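Local coordinates for protein endo-1,3-beta-glucanase, family GH16 (Zobellia galactanivorans, PDB 4CRQ) that probably hydrolyses internal beta-1,3-glucosidic bonds of glucans such as laminarin, the chain here being the family 16 catalytic module of a longer modular enzyme, at residues V6-F11 / Y226-Q231; E41-E46 / T65-K70; L50-K55 / A220-D225; L94-W99 / L200-G205. The protein carries 1 engineered substitution. All coordinates share one frame; numbering follows the deposited sequence.

All four contacts belong to the beta-jelly roll of a family 16 glycoside hydrolase. Contacts 1 and 3 sit end to end on strand 220-231, their centres about 18 Å apart, and both touch the same calcium ion, which lies near where their segments meet. The centre of contact 2 is about 7 Å from that of contact 3, and the centre of contact 4 about 10 Å from it; strand 62-70, used by contact 2, pairs with both strand 49-59 of contact 3 and strand 196-204 of contact 4. Along the chain contact 1 encloses everything, joining the N-terminal strand to the C-terminal one; contact 4 is nested within contact 3, whose segments alternate with those of contact 2. The chain's ends are thus closed against each other.

Contact 1. Residues V6-F11 / Y226-Q231; sequences VWQDEF and YVRVYQ. With CA (calcium ion), chain C.
Glu10 and Arg228 form a two-pronged, side-on salt bridge: NH2 of Arg228 gives a hydrogen bond to OE1 of Glu10 (2.8 Å) while NE of Arg228 meets OE2 of Glu10 (2.9 Å) on its syn lone pair. The two flat groups are turned 34° against each other. OE2 takes a second donor, NE2 of Gln8, which reaches it at 2.7 Å from above the carboxylate plane, and OE1 accepts from a water that is itself a calcium ligand. A bend at chi2 (-62°) folds the Glu10 side chain back toward Arg228, while its own backbone O binds the calcium ion at 2.3 Å. The ring of Tyr226 lies against one face of the guanidinium, with Arg228 CZ 3.5 Å above the ring's centre. Arg228, Gln8 and a calcium-bound water thus hold one carboxylate beside the metal, with Tyr226 backing the arginine.

The strands run antiparallel. At Val6 and Trp7 both backbone N atoms address Val229 O, Trp7 N weakly: a classic beta bulge. Gln8 and Arg228 share one face of the strand pair; on the face of Asp9, Val227 and Val229 the Trp7 indole presents its edge, CZ3 to Val227 CG1 (3.7 Å) and CE3 to Val229 CG2, while its NE1 is held by Asp18. Asp9 OD1 receives Phe11 N at 3.0 Å in an Asx turn, and Trp19 and Gly16 hold its OD2. Gly48 and Asp225 supply the remaining protein ligands of a calcium site on the outer, convex side of the GH16 jelly roll.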
# COMPACT_ATOMS: atom_id res chain seq x y z
N VAL A 6 6.51 11.75 13.97
CA VAL A 6 7.78 12.09 13.29
C VAL A 6 7.56 12.58 11.84
O VAL A 6 8.40 13.30 11.29
CB VAL A 6 8.87 10.95 13.37
CG1 VAL A 6 9.32 10.73 14.81
CG2 VAL A 6 8.40 9.63 12.76
N TRP A 7 6.45 12.19 11.21
CA TRP A 7 6.16 12.61 9.85
C TRP A 7 4.69 12.50 9.58
O TRP A 7 4.00 11.60 10.12
CB TRP A 7 6.95 11.76 8.83
CG TRP A 7 6.67 12.16 7.41
CD1 TRP A 7 7.15 13.29 6.72
CD2 TRP A 7 5.79 11.47 6.47
NE1 TRP A 7 6.64 13.33 5.44
CE2 TRP A 7 5.81 12.25 5.22
CE3 TRP A 7 4.99 10.29 6.52
CZ2 TRP A 7 5.07 11.86 4.07
CZ3 TRP A 7 4.25 9.92 5.37
CH2 TRP A 7 4.29 10.67 4.18
N GLN A 8 4.18 13.38 8.71
CA GLN A 8 2.80 13.30 8.27
C GLN A 8 2.61 13.96 6.93
O GLN A 8 3.40 14.84 6.55
CB GLN A 8 1.85 14.00 9.28
CG GLN A 8 2.14 15.51 9.38
CD GLN A 8 1.60 16.25 10.58
OE1 GLN A 8 2.35 17.01 11.20
NE2 GLN A 8 0.33 16.05 10.93
N ASP A 9 1.55 13.55 6.25
CA ASP A 9 1.05 14.30 5.11
C ASP A 9 -0.46 14.35 5.36
O ASP A 9 -1.12 13.31 5.31
CB ASP A 9 1.37 13.71 3.72
CG ASP A 9 1.13 14.74 2.61
OD1 ASP A 9 0.32 15.70 2.82
OD2 ASP A 9 1.75 14.62 1.54
N GLU A 10 -0.99 15.54 5.65
CA GLU A 10 -2.42 15.76 5.94
C GLU A 10 -3.23 16.10 4.68
O GLU A 10 -4.46 16.18 4.75
CB GLU A 10 -2.60 16.91 6.95
CG GLU A 10 -1.90 16.66 8.29
CD GLU A 10 -2.42 15.44 9.04
OE1 GLU A 10 -3.66 15.28 9.13
OE2 GLU A 10 -1.60 14.65 9.56
N PHE A 11 -2.55 16.32 3.54
CA PHE A 11 -3.23 16.66 2.27
C PHE A 11 -4.19 17.86 2.42
O PHE A 11 -5.29 17.84 1.85
CB PHE A 11 -3.93 15.39 1.69
CG PHE A 11 -2.99 14.24 1.47
CD1 PHE A 11 -1.99 14.32 0.49
CD2 PHE A 11 -3.08 13.09 2.26
CE1 PHE A 11 -1.11 13.26 0.29
CE2 PHE A 11 -2.20 12.00 2.06
CZ PHE A 11 -1.20 12.10 1.08
N TYR A 226 -5.08 11.24 5.50
CA TYR A 226 -3.71 11.56 5.92
C TYR A 226 -2.91 10.31 6.00
O TYR A 226 -3.50 9.21 6.09
CB TYR A 226 -3.67 12.28 7.29
CG TYR A 226 -4.39 11.56 8.44
CD1 TYR A 226 -3.85 10.38 9.04
CD2 TYR A 226 -5.60 12.07 8.96
CE1 TYR A 226 -4.49 9.73 10.11
CE2 TYR A 226 -6.26 11.42 10.03
CZ TYR A 226 -5.70 10.26 10.60
OH TYR A 226 -6.31 9.64 11.66
N VAL A 227 -1.60 10.43 5.97
CA VAL A 227 -0.68 9.34 6.34
C VAL A 227 0.13 9.91 7.52
O VAL A 227 0.61 11.06 7.43
CB VAL A 227 0.28 8.92 5.20
CG1 VAL A 227 1.23 7.80 5.69
CG2 VAL A 227 -0.50 8.48 3.94
N ARG A 228 0.30 9.14 8.60
CA ARG A 228 1.07 9.59 9.76
C ARG A 228 2.00 8.50 10.22
O ARG A 228 1.64 7.29 10.16
CB ARG A 228 0.17 10.03 10.93
CG ARG A 228 -0.67 11.26 10.65
CD ARG A 228 -1.69 11.51 11.74
NE ARG A 228 -2.54 12.66 11.40
CZ ARG A 228 -3.66 13.00 12.03
NH1 ARG A 228 -4.12 12.30 13.08
NH2 ARG A 228 -4.33 14.08 11.60
N VAL A 229 3.19 8.92 10.68
CA VAL A 229 4.18 7.98 11.22
C VAL A 229 4.58 8.47 12.60
O VAL A 229 4.99 9.63 12.74
CB VAL A 229 5.44 7.81 10.34
CG1 VAL A 229 6.48 6.90 11.01
CG2 VAL A 229 5.05 7.28 8.95
N TYR A 230 4.44 7.60 13.59
CA TYR A 230 4.89 7.84 14.94
C TYR A 230 6.04 6.91 15.27
O TYR A 230 6.07 5.76 14.79
CB TYR A 230 3.77 7.53 15.94
CG TYR A 230 2.54 8.39 15.83
CD1 TYR A 230 1.51 8.07 14.89
CD2 TYR A 230 2.37 9.55 16.64
CE1 TYR A 230 0.38 8.86 14.78
CE2 TYR A 230 1.23 10.35 16.54
CZ TYR A 230 0.23 10.01 15.61
OH TYR A 230 -0.89 10.80 15.50
N GLN A 231 6.98 7.36 16.10
CA GLN A 231 8.07 6.48 16.56
C GLN A 231 8.27 6.67 18.05
O GLN A 231 7.96 7.76 18.57
CB GLN A 231 9.38 6.72 15.80
CG GLN A 231 9.38 6.15 14.38
CD GLN A 231 10.63 6.53 13.62
OE1 GLN A 231 11.20 7.61 13.85
NE2 GLN A 231 11.07 5.67 12.73
CA CA C . -6.58 15.55 5.49
O HOH W 1 -5.94 15.50 7.74
O HOH W 2 -6.41 18.13 5.59
O HOH W 3 -8.64 16.81 6.25

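Contact 2. Residues E41-E46 / T65-K70; sequences ENAAVE and TSARMK. With ACT (acetate ion), chain F.
At Asn42 and Ala67 the two backbones pass with CA atoms 5.3 Å apart, without a ladder of backbone bonds between them. Side chains make the contact. Asn42 lays its CB 3.4 Å from Ser66 O, and its amide crosses the Thr65 side chain at about a right angle, ND2 giving a hydrogen bond to Thr65 OG1 (3.0 Å, 156° at the hydrogen), with OG1 tilted slightly out of the Asn42 amide plane. CG of Asn42 stands anti to its own carbonyl carbon (chi1 -66°), which turns the amide to Thr65. The same ND2 also reaches Thr53 O, and Thr65 OG1 has a further partner in Glu57. In the jelly roll, strand 49-59 pairs near here through Val51 and Thr53 with Ala44 and Asn42, then through Lys55 with Thr65, and strand 62-70 goes on to pair with strand 196-204. Ser66 OG bonds to Met202 O there. Ala43 CB meets Ala67 CB at 3.9 Å and Met69 SD at 4.3 Å, and Phe21 touches both Ala43 and Met69. On the other side of strand 62-70, the extended chains of Arg68 and Lys70 hold an acetate, probably from the crystallisation liquor: NH2 of Arg68 meets its O at the guanidinium edge, and NZ of Lys70 meets its OXT, each at 3.0 Å.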
# COMPACT_ATOMS: atom_id res chain seq x y z
N GLU A 41 -1.76 12.58 -13.44
CA GLU A 41 -3.09 13.23 -13.52
C GLU A 41 -4.13 12.60 -12.61
O GLU A 41 -5.09 13.26 -12.18
CB GLU A 41 -3.61 13.19 -14.98
CG GLU A 41 -4.81 14.09 -15.25
CD GLU A 41 -5.22 14.14 -16.72
OE1 GLU A 41 -5.54 13.12 -17.32
OE2 GLU A 41 -5.22 15.25 -17.28
N ASN A 42 -3.93 11.31 -12.32
CA ASN A 42 -4.91 10.58 -11.55
C ASN A 42 -4.83 10.74 -10.04
O ASN A 42 -5.63 10.10 -9.30
CB ASN A 42 -4.83 9.09 -11.89
CG ASN A 42 -5.22 8.79 -13.32
OD1 ASN A 42 -4.52 9.17 -14.27
ND2 ASN A 42 -6.32 8.10 -13.49
N ALA A 43 -3.88 11.53 -9.55
CA ALA A 43 -3.78 11.87 -8.12
C ALA A 43 -4.05 13.35 -7.96
O ALA A 43 -3.49 14.16 -8.71
CB ALA A 43 -2.40 11.51 -7.57
N ALA A 44 -4.91 13.71 -7.00
CA ALA A 44 -5.27 15.12 -6.75
C ALA A 44 -5.65 15.27 -5.30
O ALA A 44 -5.73 14.29 -4.59
CB ALA A 44 -6.42 15.55 -7.67
N VAL A 45 -5.86 16.50 -4.83
CA VAL A 45 -6.36 16.71 -3.47
C VAL A 45 -7.70 17.42 -3.59
O VAL A 45 -7.84 18.37 -4.38
CB VAL A 45 -5.35 17.50 -2.59
CG1 VAL A 45 -5.97 18.12 -1.33
CG2 VAL A 45 -4.22 16.57 -2.19
N GLU A 46 -8.67 16.94 -2.81
CA GLU A 46 -10.00 17.53 -2.73
C GLU A 46 -10.45 17.48 -1.29
O GLU A 46 -10.39 16.41 -0.68
CB GLU A 46 -11.04 16.78 -3.58
CG GLU A 46 -10.86 16.76 -5.09
CD GLU A 46 -12.02 16.08 -5.80
OE1 GLU A 46 -13.15 16.64 -5.82
OE2 GLU A 46 -11.83 14.98 -6.36
N THR A 65 -6.47 3.94 -16.29
CA THR A 65 -5.43 4.76 -15.67
C THR A 65 -5.71 4.86 -14.18
O THR A 65 -6.86 4.75 -13.74
CB THR A 65 -5.33 6.18 -16.29
OG1 THR A 65 -6.62 6.82 -16.18
CG2 THR A 65 -4.86 6.12 -17.77
N SER A 66 -4.65 5.08 -13.39
CA SER A 66 -4.79 5.28 -11.95
C SER A 66 -3.50 5.95 -11.50
O SER A 66 -2.73 6.44 -12.36
CB SER A 66 -5.02 3.94 -11.25
OG SER A 66 -5.38 4.15 -9.88
N ALA A 67 -3.24 5.99 -10.19
CA ALA A 67 -2.01 6.58 -9.66
C ALA A 67 -1.33 5.67 -8.67
O ALA A 67 -1.97 4.87 -8.01
CB ALA A 67 -2.28 7.93 -9.02
N ARG A 68 -0.01 5.81 -8.60
CA ARG A 68 0.85 5.10 -7.67
C ARG A 68 1.91 6.10 -7.22
O ARG A 68 2.59 6.72 -8.05
CB ARG A 68 1.49 3.86 -8.32
CG ARG A 68 2.53 3.15 -7.45
CD ARG A 68 2.86 1.77 -8.03
NE ARG A 68 4.11 1.21 -7.50
CZ ARG A 68 4.40 -0.10 -7.44
NH1 ARG A 68 3.50 -1.01 -7.85
NH2 ARG A 68 5.57 -0.49 -6.96
N MET A 69 2.04 6.26 -5.90
CA MET A 69 2.92 7.25 -5.29
C MET A 69 3.80 6.61 -4.24
O MET A 69 3.36 5.69 -3.58
CB MET A 69 2.05 8.26 -4.56
CG MET A 69 1.08 9.04 -5.40
SD MET A 69 -0.21 9.73 -4.35
CE MET A 69 0.66 10.92 -3.29
N LYS A 70 5.03 7.10 -4.05
CA LYS A 70 5.95 6.53 -3.07
C LYS A 70 6.78 7.63 -2.45
O LYS A 70 6.94 8.68 -3.07
CB LYS A 70 6.83 5.44 -3.76
CG LYS A 70 7.71 6.01 -4.87
CD LYS A 70 8.52 4.96 -5.63
CE LYS A 70 9.33 5.61 -6.74
NZ LYS A 70 10.21 4.62 -7.43
C ACT F . 9.25 0.96 -6.94
O ACT F . 8.04 1.24 -7.13
OXT ACT F . 10.24 1.63 -7.34
CH3 ACT F . 9.49 -0.28 -6.17

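Contact 3. Residues L50-K55 / A220-D225; sequences LVITAK and AQMLVD. With CA (calcium ion), chain C.
Leu50 and Val224 are bound by two backbone hydrogen bonds, one nearly straight (Val224 N to Leu50 O, 173° at the hydrogen) and one bent (Leu50 N to Val224 O, 140°). Ile52 with Met222 and Ala54 with Ala220 each add two more bonds, six in all, in an antiparallel ladder at the heart of the convex sheet of the GH16 jelly roll. Just past the ladder, Asp225 binds the calcium ion twice, through its backbone O and through OD1, both at 2.4 Å. Its OD2 forms a salt bridge with Arg85, so the carboxylate is gripped at both oxygens; Glu10 and Gly48 add their backbone oxygens to the metal.

One face of the ladder is greasy and buried. Leu50 and Val224 lie side by side, CB to CB 4.1 Å, and Met222, Ile52 and Ala54 continue the row toward Leu200, Met202 and Val204 of the facing strand. The opposite face carries a mixed row: Val51 CG2 touches Leu223 CD2 at 3.8 Å, and CG1 of Val51 rests at 3.8 Å on CG of Gln221. CG of that glutamine is anti to the carbonyl carbon (chi1 -64°) and its chain is extended, which takes the amide across Val51 and beside Thr53. There NE2 of Gln221 donates to a water at 2.8 Å, and the same water is hydrogen-bonded to OG1 of Thr53 at 2.7 Å.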
# COMPACT_ATOMS: atom_id res chain seq x y z
N LEU A 50 -6.16 13.27 -0.14
CA LEU A 50 -5.61 12.75 -1.38
C LEU A 50 -6.71 11.91 -2.06
O LEU A 50 -7.37 11.08 -1.41
CB LEU A 50 -4.39 11.86 -1.11
CG LEU A 50 -3.83 11.01 -2.26
CD1 LEU A 50 -3.23 11.94 -3.32
CD2 LEU A 50 -2.81 9.99 -1.74
N VAL A 51 -6.90 12.13 -3.35
CA VAL A 51 -7.86 11.35 -4.13
C VAL A 51 -7.06 10.65 -5.21
O VAL A 51 -6.48 11.32 -6.08
CB VAL A 51 -8.99 12.23 -4.75
CG1 VAL A 51 -10.02 11.37 -5.48
CG2 VAL A 51 -9.64 13.10 -3.66
N ILE A 52 -7.02 9.31 -5.18
CA ILE A 52 -6.46 8.52 -6.29
C ILE A 52 -7.67 7.99 -7.06
O ILE A 52 -8.52 7.25 -6.51
CB ILE A 52 -5.54 7.38 -5.82
CG1 ILE A 52 -4.25 7.94 -5.18
CG2 ILE A 52 -5.27 6.36 -6.97
CD1 ILE A 52 -3.39 6.88 -4.51
N THR A 53 -7.73 8.35 -8.35
CA THR A 53 -8.87 7.98 -9.17
C THR A 53 -8.49 6.96 -10.24
O THR A 53 -7.58 7.22 -11.03
CB THR A 53 -9.51 9.23 -9.85
OG1 THR A 53 -9.85 10.20 -8.86
CG2 THR A 53 -10.78 8.85 -10.65
N ALA A 54 -9.17 5.81 -10.25
CA ALA A 54 -9.03 4.80 -11.31
C ALA A 54 -10.09 5.11 -12.37
O ALA A 54 -11.26 5.30 -12.02
CB ALA A 54 -9.20 3.38 -10.77
N LYS A 55 -9.67 5.18 -13.63
CA LYS A 55 -10.56 5.56 -14.72
C LYS A 55 -10.54 4.53 -15.80
O LYS A 55 -9.52 3.87 -16.02
CB LYS A 55 -10.09 6.89 -15.36
CG LYS A 55 -10.00 8.13 -14.43
CD LYS A 55 -9.42 9.39 -15.13
CE LYS A 55 -9.09 10.51 -14.15
NZ LYS A 55 -8.63 11.73 -14.89
N ALA A 220 -13.43 5.49 -10.05
CA ALA A 220 -13.47 5.04 -8.65
C ALA A 220 -12.45 5.86 -7.86
O ALA A 220 -11.32 5.98 -8.31
CB ALA A 220 -13.15 3.57 -8.59
N GLN A 221 -12.84 6.36 -6.69
CA GLN A 221 -11.98 7.23 -5.87
C GLN A 221 -11.54 6.54 -4.58
O GLN A 221 -12.38 6.12 -3.79
CB GLN A 221 -12.69 8.54 -5.49
CG GLN A 221 -13.05 9.46 -6.65
CD GLN A 221 -13.73 10.75 -6.20
OE1 GLN A 221 -14.45 10.76 -5.20
NE2 GLN A 221 -13.51 11.83 -6.92
N MET A 222 -10.23 6.45 -4.40
CA MET A 222 -9.62 6.04 -3.11
C MET A 222 -9.30 7.37 -2.39
O MET A 222 -8.57 8.20 -2.94
CB MET A 222 -8.38 5.18 -3.36
CG MET A 222 -7.52 4.93 -2.14
SD MET A 222 -6.09 3.99 -2.71
CE MET A 222 -5.26 3.67 -1.16
N LEU A 223 -9.85 7.55 -1.18
CA LEU A 223 -9.69 8.77 -0.39
C LEU A 223 -8.76 8.52 0.75
O LEU A 223 -9.01 7.62 1.56
CB LEU A 223 -11.05 9.25 0.14
CG LEU A 223 -12.15 9.44 -0.92
CD1 LEU A 223 -13.42 9.96 -0.24
CD2 LEU A 223 -11.77 10.39 -2.05
N VAL A 224 -7.68 9.29 0.81
CA VAL A 224 -6.71 9.19 1.92
C VAL A 224 -6.69 10.56 2.64
O VAL A 224 -6.19 11.58 2.10
CB VAL A 224 -5.29 8.79 1.44
CG1 VAL A 224 -4.33 8.60 2.65
CG2 VAL A 224 -5.31 7.54 0.57
N ASP A 225 -7.24 10.58 3.86
CA ASP A 225 -7.32 11.81 4.65
C ASP A 225 -5.90 12.20 5.09
O ASP A 225 -5.55 13.40 5.06
CB ASP A 225 -8.26 11.56 5.83
CG ASP A 225 -8.52 12.80 6.69
OD1 ASP A 225 -8.12 13.96 6.32
OD2 ASP A 225 -9.15 12.62 7.77
CA CA C . -6.58 15.55 5.49
O HOH W 4 -11.92 11.87 -9.17
O HOH W 2 -6.41 18.13 5.59
O HOH W 1 -5.94 15.50 7.74
O HOH W 3 -8.64 16.81 6.25

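Contact 4. Residues L94-W99 / L200-G205; sequences LWPAFW and LNMAVG
Trp95, Ala97 and Trp99 meet Ala203 and Asn201 on one face of an antiparallel strand pair in the inner, concave sheet of the jelly roll, the sheet that in family 16 enzymes lines the glucan cleft. Trp99 NE1 donates to Asn201 OD1 at 2.7 Å, bent to 144°. The indole and the amide cross at about a right angle, their planes 74° apart. CG of Asn201 sits between its backbone N and carbonyl carbon (chi1 70°), bringing OD1 to the indole N-H, also 3.6 Å from Ala97 CB. The other end of the amide, ND2, gives a hydrogen bond to a water (2.9 Å) that in turn donates to Trp95 O and lies over the rim of one face of the Trp95 ring. Ala203 N also reaches Trp95 O, from well above the carbonyl plane. The six-membered edge of Trp95 faces Gly205 O, CE3 at 3.6 Å, and Trp208 meets its ring at a right angle.

On the other face Pro96, Met202, Phe98 and Leu200 pack into the core, with Leu200 CD2 3.6 Å from Phe98 CD1; Met222 covers Pro96 and Met202 from the convex sheet. Gly205 O is a buried oxygen with no hydrogen-bond partner in the model, whereas both ends of the Asn201 amide are occupied. The bonds fix that amide's flip and hold it between two tryptophans, an arrangement consistent with a sugar-binding surface.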
# COMPACT_ATOMS: atom_id res chain seq x y z
N LEU A 94 -10.99 -3.69 -8.69
CA LEU A 94 -10.27 -2.63 -7.94
C LEU A 94 -9.34 -3.21 -6.90
O LEU A 94 -9.72 -4.14 -6.18
CB LEU A 94 -11.23 -1.61 -7.29
CG LEU A 94 -12.07 -0.80 -8.31
CD1 LEU A 94 -13.07 0.06 -7.56
CD2 LEU A 94 -11.19 0.03 -9.26
N TRP A 95 -8.12 -2.64 -6.82
CA TRP A 95 -7.09 -3.19 -5.94
C TRP A 95 -6.27 -2.11 -5.27
O TRP A 95 -5.12 -1.86 -5.67
CB TRP A 95 -6.29 -4.23 -6.74
CG TRP A 95 -5.22 -4.99 -6.00
CD1 TRP A 95 -5.02 -5.10 -4.61
CD2 TRP A 95 -4.17 -5.78 -6.60
NE1 TRP A 95 -3.93 -5.88 -4.34
CE2 TRP A 95 -3.37 -6.33 -5.49
CE3 TRP A 95 -3.81 -6.08 -7.92
CZ2 TRP A 95 -2.26 -7.16 -5.72
CZ3 TRP A 95 -2.69 -6.91 -8.13
CH2 TRP A 95 -1.94 -7.44 -7.06
N PRO A 96 -6.86 -1.46 -4.25
CA PRO A 96 -6.13 -0.41 -3.55
C PRO A 96 -5.13 -1.00 -2.55
O PRO A 96 -5.32 -2.14 -2.06
CB PRO A 96 -7.26 0.30 -2.78
CG PRO A 96 -8.23 -0.82 -2.44
CD PRO A 96 -8.24 -1.62 -3.72
N ALA A 97 -4.07 -0.23 -2.24
CA ALA A 97 -3.09 -0.69 -1.24
C ALA A 97 -2.34 0.46 -0.58
O ALA A 97 -2.16 1.50 -1.21
CB ALA A 97 -2.08 -1.68 -1.86
N PHE A 98 -1.92 0.23 0.67
CA PHE A 98 -1.14 1.15 1.47
C PHE A 98 -0.05 0.24 2.00
O PHE A 98 -0.34 -0.72 2.72
CB PHE A 98 -2.03 1.70 2.57
CG PHE A 98 -1.29 2.46 3.70
CD1 PHE A 98 -0.21 3.37 3.48
CD2 PHE A 98 -1.75 2.29 5.03
CE1 PHE A 98 0.39 4.05 4.56
CE2 PHE A 98 -1.15 2.96 6.11
CZ PHE A 98 -0.07 3.84 5.87
N TRP A 99 1.20 0.52 1.63
CA TRP A 99 2.28 -0.43 1.89
C TRP A 99 3.65 0.16 1.97
O TRP A 99 3.78 1.39 1.89
CB TRP A 99 2.20 -1.56 0.85
CG TRP A 99 2.16 -1.15 -0.62
CD1 TRP A 99 1.27 -0.30 -1.27
CD2 TRP A 99 3.05 -1.63 -1.66
NE1 TRP A 99 1.54 -0.22 -2.61
CE2 TRP A 99 2.61 -0.99 -2.91
CE3 TRP A 99 4.15 -2.49 -1.69
CZ2 TRP A 99 3.26 -1.24 -4.13
CZ3 TRP A 99 4.78 -2.74 -2.91
CH2 TRP A 99 4.35 -2.12 -4.10
N LEU A 200 1.33 4.34 -1.85
CA LEU A 200 -0.13 4.32 -1.98
C LEU A 200 -0.44 4.12 -3.44
O LEU A 200 0.18 4.76 -4.32
CB LEU A 200 -0.73 5.66 -1.52
CG LEU A 200 -0.77 5.90 -0.02
CD1 LEU A 200 -1.06 7.38 0.20
CD2 LEU A 200 -1.81 5.02 0.69
N ASN A 201 -1.42 3.27 -3.73
CA ASN A 201 -1.85 3.09 -5.14
C ASN A 201 -3.22 2.49 -5.23
O ASN A 201 -3.76 1.96 -4.22
CB ASN A 201 -0.87 2.15 -5.91
CG ASN A 201 -0.98 0.69 -5.45
OD1 ASN A 201 -0.48 0.35 -4.37
ND2 ASN A 201 -1.64 -0.18 -6.23
N MET A 202 -3.79 2.54 -6.43
CA MET A 202 -4.96 1.70 -6.69
C MET A 202 -4.77 1.04 -8.06
O MET A 202 -4.79 1.74 -9.09
CB MET A 202 -6.29 2.45 -6.61
CG MET A 202 -7.49 1.47 -6.74
SD MET A 202 -9.03 2.17 -6.07
CE MET A 202 -9.16 3.77 -6.90
N ALA A 203 -4.57 -0.28 -8.07
CA ALA A 203 -4.43 -1.03 -9.32
C ALA A 203 -5.83 -1.40 -9.84
O ALA A 203 -6.82 -1.35 -9.08
CB ALA A 203 -3.56 -2.27 -9.12
N VAL A 204 -5.90 -1.73 -11.14
CA VAL A 204 -7.11 -2.27 -11.75
C VAL A 204 -6.71 -3.60 -12.41
O VAL A 204 -5.88 -3.63 -13.36
CB VAL A 204 -7.74 -1.33 -12.79
CG1 VAL A 204 -9.03 -1.93 -13.35
CG2 VAL A 204 -7.98 0.06 -12.19
N GLY A 205 -7.31 -4.70 -11.92
CA GLY A 205 -7.01 -6.07 -12.40
C GLY A 205 -5.64 -6.56 -11.95
O GLY A 205 -4.83 -5.82 -11.37
O HOH W 5 -2.41 -2.83 -5.47